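Side-chain contacts in probable zinc protease PqqL (Escherichia coli, PDB 6OFT), which is probably a zinc-dependent metalloendopeptidase of the M16 family, of which this chain is the first half: residues M21-A26 and T393-P398; A340-I345 and Q423-Q428. One frame throughout, in Å; residues are numbered along the deposited sequence.

Contact 1 joins strand 19-24 of the N-terminal M16 domain, part of the six-stranded mixed sheet, to the loop 393-398 between two late helices. Contact 2 lies in the second domain, where helices 331-348 and 414-425 pack beside the five-stranded sheet. Their centres are 38 Å apart, and their nearest atoms about 21 Å, so they do not touch. Along the chain the order is 21-26, 340-345, 393-398, 423-428, and the segments therefore alternate. Segment 393-398 follows helix 378-391, late in the chain, yet it returns to the first sheet. Contact 1 thus ties the two regions together, whereas contact 2 is packing within the second. Both lie away from the predicted zinc site.

Contact 1: M21-A26 and T393-P398; sequences MIYPHA and TPFLSP. With PO4 (phosphate ion), chain D.
Tyr23 and Phe395 both hold CG opposite the backbone N (chi1 -164° and 175°), and this turns the two rings toward each other. The meeting is an edge-to-face, or T-shaped, aromatic pair. The edge of Phe395 points at one face of Tyr23. Phe395 CE2 lies 3.9 Å from Tyr23 CE1. The centroids are 5.6 Å apart and the planes stand at 79°. Tyr23 CE1 lies near the plane of the Phe395 ring, as expected for an edge approach. Pro24 CD lies over the opposite face of the Tyr23 ring, toward its rim.

The phenol end of Tyr23 is polar and has its own partners. Its OH is hydrogen-bonded to Asp6 and to Arg376. A phosphate ion, probably from the crystallisation liquor, sits at the edge of the same ring, with O1 3.6 Å from Tyr23 CE2. His25 ND1 donates to phosphate O1 over 2.6 Å, and O1 lies in the imidazole plane. His25 NE2 bonds to Arg376 O. Gln373 and Arg376 complete the grip on the ion.

Phe395 also packs on Leu381, Arg384 and Ser388 of helix 378-391. Two residues further on, Ser397 is the N-cap of helix 398-408, with OG bonded to Glu400 N. The contact therefore joins strand 19-24, an inner strand of the six-stranded sheet, to the loop between helices 378-391 and 398-408. Its chemistry is split: edge-to-face aromatic packing joins the segments, while the phenol hydroxyl and the imidazole are satisfied by polar partners alongside.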
loop_
_atom_site.group_PDB
_atom_site.type_symbol
_atom_site.label_atom_id
_atom_site.label_comp_id
_atom_site.label_asym_id
_atom_site.label_seq_id
_atom_site.Cartn_x
_atom_site.Cartn_y
_atom_site.Cartn_z
ATOM N N MET A 21 -12.380 11.463 -11.020
ATOM C CA MET A 21 -12.242 12.063 -9.697
ATOM C C MET A 21 -11.388 13.282 -9.875
ATOM O O MET A 21 -10.281 13.188 -10.415
ATOM C CB MET A 21 -11.588 11.105 -8.688
ATOM C CG MET A 21 -12.268 9.769 -8.575
ATOM S SD MET A 21 -11.543 8.828 -7.237
ATOM C CE MET A 21 -12.942 8.732 -6.152
ATOM N N ILE A 22 -11.928 14.436 -9.499
ATOM C CA ILE A 22 -11.243 15.727 -9.612
ATOM C C ILE A 22 -11.130 16.372 -8.240
ATOM O O ILE A 22 -12.123 16.495 -7.517
ATOM C CB ILE A 22 -11.927 16.674 -10.636
ATOM C CG1 ILE A 22 -12.011 16.022 -12.047
ATOM C CG2 ILE A 22 -11.212 18.057 -10.679
ATOM C CD1 ILE A 22 -13.114 16.582 -12.884
ATOM N N TYR A 23 -9.910 16.807 -7.893
ATOM C CA TYR A 23 -9.664 17.445 -6.612
ATOM C C TYR A 23 -8.789 18.669 -6.806
ATOM O O TYR A 23 -7.679 18.527 -7.323
ATOM C CB TYR A 23 -9.050 16.466 -5.594
ATOM C CG TYR A 23 -9.142 16.984 -4.173
ATOM C CD1 TYR A 23 -10.292 16.794 -3.412
ATOM C CD2 TYR A 23 -8.100 17.710 -3.608
ATOM C CE1 TYR A 23 -10.406 17.320 -2.128
ATOM C CE2 TYR A 23 -8.198 18.236 -2.317
ATOM C CZ TYR A 23 -9.353 18.032 -1.578
ATOM O OH TYR A 23 -9.454 18.542 -0.305
ATOM N N PRO A 24 -9.258 19.876 -6.391
ATOM C CA PRO A 24 -8.418 21.078 -6.555
ATOM C C PRO A 24 -7.300 21.137 -5.528
ATOM O O PRO A 24 -7.508 20.756 -4.380
ATOM C CB PRO A 24 -9.406 22.233 -6.366
ATOM C CG PRO A 24 -10.494 21.658 -5.508
ATOM C CD PRO A 24 -10.561 20.198 -5.752
ATOM N N HIS A 25 -6.116 21.606 -5.943
ATOM C CA HIS A 25 -4.960 21.773 -5.062
ATOM C C HIS A 25 -4.002 22.783 -5.676
ATOM O O HIS A 25 -3.786 22.748 -6.875
ATOM C CB HIS A 25 -4.259 20.435 -4.754
ATOM C CG HIS A 25 -3.404 20.505 -3.518
ATOM N ND1 HIS A 25 -3.948 20.803 -2.289
ATOM C CD2 HIS A 25 -2.067 20.342 -3.370
ATOM C CE1 HIS A 25 -2.947 20.790 -1.429
ATOM N NE2 HIS A 25 -1.793 20.532 -2.032
ATOM N N ALA A 26 -3.452 23.693 -4.883
ATOM C CA ALA A 26 -2.560 24.725 -5.433
ATOM C C ALA A 26 -1.214 24.783 -4.698
ATOM O O ALA A 26 -0.693 25.859 -4.418
ATOM C CB ALA A 26 -3.260 26.088 -5.409
ATOM N N THR A 393 -13.761 3.242 -1.136
ATOM C CA THR A 393 -13.964 3.773 0.205
ATOM C C THR A 393 -14.023 5.276 0.095
ATOM O O THR A 393 -13.293 5.845 -0.718
ATOM C CB THR A 393 -12.867 3.328 1.188
ATOM O OG1 THR A 393 -11.597 3.759 0.707
ATOM C CG2 THR A 393 -12.879 1.826 1.466
ATOM N N PRO A 394 -14.878 5.942 0.893
ATOM C CA PRO A 394 -14.988 7.408 0.782
ATOM C C PRO A 394 -13.688 8.135 1.106
ATOM O O PRO A 394 -13.005 7.777 2.060
ATOM C CB PRO A 394 -16.113 7.765 1.765
ATOM C CG PRO A 394 -16.861 6.477 1.994
ATOM C CD PRO A 394 -15.842 5.395 1.875
ATOM N N PHE A 395 -13.325 9.122 0.276
ATOM C CA PHE A 395 -12.125 9.941 0.475
ATOM C C PHE A 395 -12.505 11.081 1.417
ATOM O O PHE A 395 -13.137 12.049 0.994
ATOM C CB PHE A 395 -11.620 10.467 -0.869
ATOM C CG PHE A 395 -10.456 11.430 -0.841
ATOM C CD1 PHE A 395 -9.154 10.968 -0.662
ATOM C CD2 PHE A 395 -10.650 12.784 -1.098
ATOM C CE1 PHE A 395 -8.068 11.850 -0.717
ATOM C CE2 PHE A 395 -9.563 13.664 -1.161
ATOM C CZ PHE A 395 -8.279 13.190 -0.974
ATOM N N LEU A 396 -12.191 10.923 2.711
ATOM C CA LEU A 396 -12.550 11.888 3.766
ATOM C C LEU A 396 -11.701 13.139 3.699
ATOM O O LEU A 396 -10.502 13.061 3.439
ATOM C CB LEU A 396 -12.415 11.252 5.171
ATOM C CG LEU A 396 -13.111 9.891 5.442
ATOM C CD1 LEU A 396 -12.755 9.366 6.823
ATOM C CD2 LEU A 396 -14.626 9.981 5.299
ATOM N N SER A 397 -12.315 14.299 3.940
ATOM C CA SER A 397 -11.573 15.556 3.963
ATOM C C SER A 397 -10.829 15.640 5.304
ATOM O O SER A 397 -11.268 14.978 6.259
ATOM C CB SER A 397 -12.554 16.722 3.888
ATOM O OG SER A 397 -13.430 16.752 5.005
ATOM N N PRO A 398 -9.788 16.507 5.443
ATOM C CA PRO A 398 -9.175 16.715 6.772
ATOM C C PRO A 398 -10.204 17.109 7.847
ATOM O O PRO A 398 -10.094 16.650 8.986
ATOM C CB PRO A 398 -8.178 17.865 6.526
ATOM C CG PRO A 398 -7.844 17.751 5.075
ATOM C CD PRO A 398 -9.126 17.348 4.418
HETATM P P PO4 D . -7.114 22.313 -1.064
HETATM O O1 PO4 D . -6.251 21.038 -1.024
HETATM O O2 PO4 D . -7.699 22.574 0.403
HETATM O O3 PO4 D . -6.263 23.588 -1.529
HETATM O O4 PO4 D . -8.320 22.056 -2.083
#

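Contact 2: A340-I345 and Q423-Q428; sequences AELATI and QLRKNQ
Leu342 and Arg425 meet by van der Waals contact, and the two side chains cross at about a right angle. Leu342 CB rests against one face of the guanidinium, offset toward its rim, 3.7 Å from Arg425 NH2. Leu342 CD1 comes to 3.9 Å from Arg425 NH1. The arginine chain bends at chi2 (-73°) and chi3 (-83°), and these turns lay the guanidinium across the leucine. Leu259 of strand 256-264 touches both side chains, and Trp421 also packs on Leu342.

The polar bonds of the arginine run to residues outside the two segments. Arg425 NH2 forms a salt bridge with Asp346, farther along helix 331-348. Arg425 NH1 is hydrogen-bonded to Tyr261 OH. Replacing Arg425 with an alanine is likely to leave Asp346 without this charge partner, Tyr261 OH without its bond, and the CB side of Leu342 less covered.

Hydrogen bonding within helix 331-348 is local. Ala340 O accepts from Thr344 N at 3.0 Å and from Thr344 OG1 at 2.7 Å. The two donors reach it from opposite faces of its carbonyl plane.

The contact joins segment 423-428 to helix 331-348 beside the five-stranded sheet. Its chemistry implies a divided role for Arg425: a guanidinium face lies on leucine, while its N-H groups hold an acid and a tyrosine hydroxyl.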
loop_
_atom_site.group_PDB
_atom_site.type_symbol
_atom_site.label_atom_id
_atom_site.label_comp_id
_atom_site.label_asym_id
_atom_site.label_seq_id
_atom_site.Cartn_x
_atom_site.Cartn_y
_atom_site.Cartn_z
ATOM N N ALA A 340 8.537 -9.414 27.093
ATOM C CA ALA A 340 8.233 -8.678 28.322
ATOM C C ALA A 340 7.154 -7.637 28.067
ATOM O O ALA A 340 6.224 -7.556 28.861
ATOM C CB ALA A 340 9.488 -7.999 28.848
ATOM N N GLU A 341 7.238 -6.886 26.933
ATOM C CA GLU A 341 6.239 -5.865 26.601
ATOM C C GLU A 341 4.889 -6.473 26.213
ATOM O O GLU A 341 3.859 -5.935 26.597
ATOM C CB GLU A 341 6.734 -4.885 25.525
ATOM C CG GLU A 341 6.009 -3.544 25.619
ATOM C CD GLU A 341 6.031 -2.624 24.411
ATOM O OE1 GLU A 341 7.113 -2.458 23.804
ATOM O OE2 GLU A 341 4.968 -2.046 24.085
ATOM N N LEU A 342 4.896 -7.578 25.466
ATOM C CA LEU A 342 3.663 -8.250 25.044
ATOM C C LEU A 342 2.928 -8.864 26.246
ATOM O O LEU A 342 1.711 -8.749 26.333
ATOM C CB LEU A 342 3.931 -9.315 23.954
ATOM C CG LEU A 342 4.424 -8.840 22.578
ATOM C CD1 LEU A 342 4.895 -10.023 21.755
ATOM C CD2 LEU A 342 3.344 -8.069 21.805
ATOM N N ALA A 343 3.675 -9.474 27.182
ATOM C CA ALA A 343 3.122 -10.072 28.396
ATOM C C ALA A 343 2.597 -9.007 29.378
ATOM O O ALA A 343 1.581 -9.246 30.031
ATOM C CB ALA A 343 4.162 -10.945 29.073
ATOM N N THR A 344 3.270 -7.836 29.468
ATOM C CA THR A 344 2.845 -6.720 30.335
ATOM C C THR A 344 1.441 -6.215 29.899
ATOM O O THR A 344 0.572 -6.001 30.750
ATOM C CB THR A 344 3.931 -5.617 30.379
ATOM O OG1 THR A 344 5.142 -6.191 30.874
ATOM C CG2 THR A 344 3.548 -4.447 31.281
ATOM N N ILE A 345 1.230 -6.061 28.572
ATOM C CA ILE A 345 -0.048 -5.634 27.972
ATOM C C ILE A 345 -1.096 -6.743 28.180
ATOM O O ILE A 345 -2.266 -6.437 28.438
ATOM C CB ILE A 345 0.104 -5.239 26.481
ATOM C CG1 ILE A 345 1.191 -4.156 26.292
ATOM C CG2 ILE A 345 -1.240 -4.768 25.896
ATOM C CD1 ILE A 345 1.758 -4.033 24.837
ATOM N N GLN A 423 -8.269 -10.754 21.831
ATOM C CA GLN A 423 -8.652 -11.432 20.582
ATOM C C GLN A 423 -7.452 -11.627 19.647
ATOM O O GLN A 423 -7.278 -12.718 19.094
ATOM C CB GLN A 423 -9.766 -10.669 19.870
ATOM C CG GLN A 423 -11.125 -10.845 20.539
ATOM C CD GLN A 423 -12.138 -9.831 20.064
ATOM O OE1 GLN A 423 -11.797 -8.800 19.475
ATOM N NE2 GLN A 423 -13.412 -10.101 20.327
ATOM N N LEU A 424 -6.642 -10.588 19.515
ATOM C CA LEU A 424 -5.427 -10.607 18.667
ATOM C C LEU A 424 -4.448 -11.638 19.222
ATOM O O LEU A 424 -3.932 -12.380 18.460
ATOM C CB LEU A 424 -4.768 -9.232 18.641
ATOM C CG LEU A 424 -3.431 -9.152 17.916
ATOM C CD1 LEU A 424 -3.597 -9.396 16.435
ATOM C CD2 LEU A 424 -2.754 -7.826 18.148
ATOM N N ARG A 425 -4.300 -11.704 20.515
ATOM C CA ARG A 425 -3.337 -12.622 21.160
ATOM C C ARG A 425 -3.807 -14.088 21.081
ATOM O O ARG A 425 -2.984 -14.946 21.270
ATOM C CB ARG A 425 -3.034 -12.134 22.579
ATOM C CG ARG A 425 -2.315 -10.797 22.643
ATOM C CD ARG A 425 -0.868 -10.924 22.234
ATOM N NE ARG A 425 -0.063 -11.379 23.341
ATOM C CZ ARG A 425 1.124 -11.941 23.231
ATOM N NH1 ARG A 425 1.677 -12.117 22.052
ATOM N NH2 ARG A 425 1.756 -12.322 24.307
ATOM N N LYS A 426 -5.069 -14.362 20.839
ATOM C CA LYS A 426 -5.567 -15.747 20.701
ATOM C C LYS A 426 -5.554 -16.132 19.212
ATOM O O LYS A 426 -5.909 -17.238 18.910
ATOM C CB LYS A 426 -7.007 -15.818 21.202
ATOM C CG LYS A 426 -7.214 -15.779 22.703
ATOM C CD LYS A 426 -6.115 -16.356 23.544
ATOM C CE LYS A 426 -6.483 -16.458 25.015
ATOM N NZ LYS A 426 -6.377 -17.843 25.529
ATOM N N ASN A 427 -5.173 -15.232 18.328
ATOM C CA ASN A 427 -5.173 -15.489 16.868
ATOM C C ASN A 427 -4.102 -16.537 16.522
ATOM O O ASN A 427 -2.941 -16.286 16.745
ATOM C CB ASN A 427 -5.118 -14.172 16.098
ATOM C CG ASN A 427 -5.079 -14.273 14.600
ATOM O OD1 ASN A 427 -4.994 -15.343 14.047
ATOM N ND2 ASN A 427 -5.138 -13.132 13.943
ATOM N N GLN A 428 -4.534 -17.654 15.995
ATOM C CA GLN A 428 -3.682 -18.801 15.616
ATOM C C GLN A 428 -2.874 -18.546 14.324
ATOM O O GLN A 428 -1.938 -19.291 14.035
ATOM C CB GLN A 428 -4.545 -20.054 15.420
ATOM C CG GLN A 428 -5.465 -20.408 16.578
ATOM C CD GLN A 428 -6.381 -21.529 16.170
ATOM O OE1 GLN A 428 -6.043 -22.706 16.290
ATOM N NE2 GLN A 428 -7.556 -21.188 15.661
#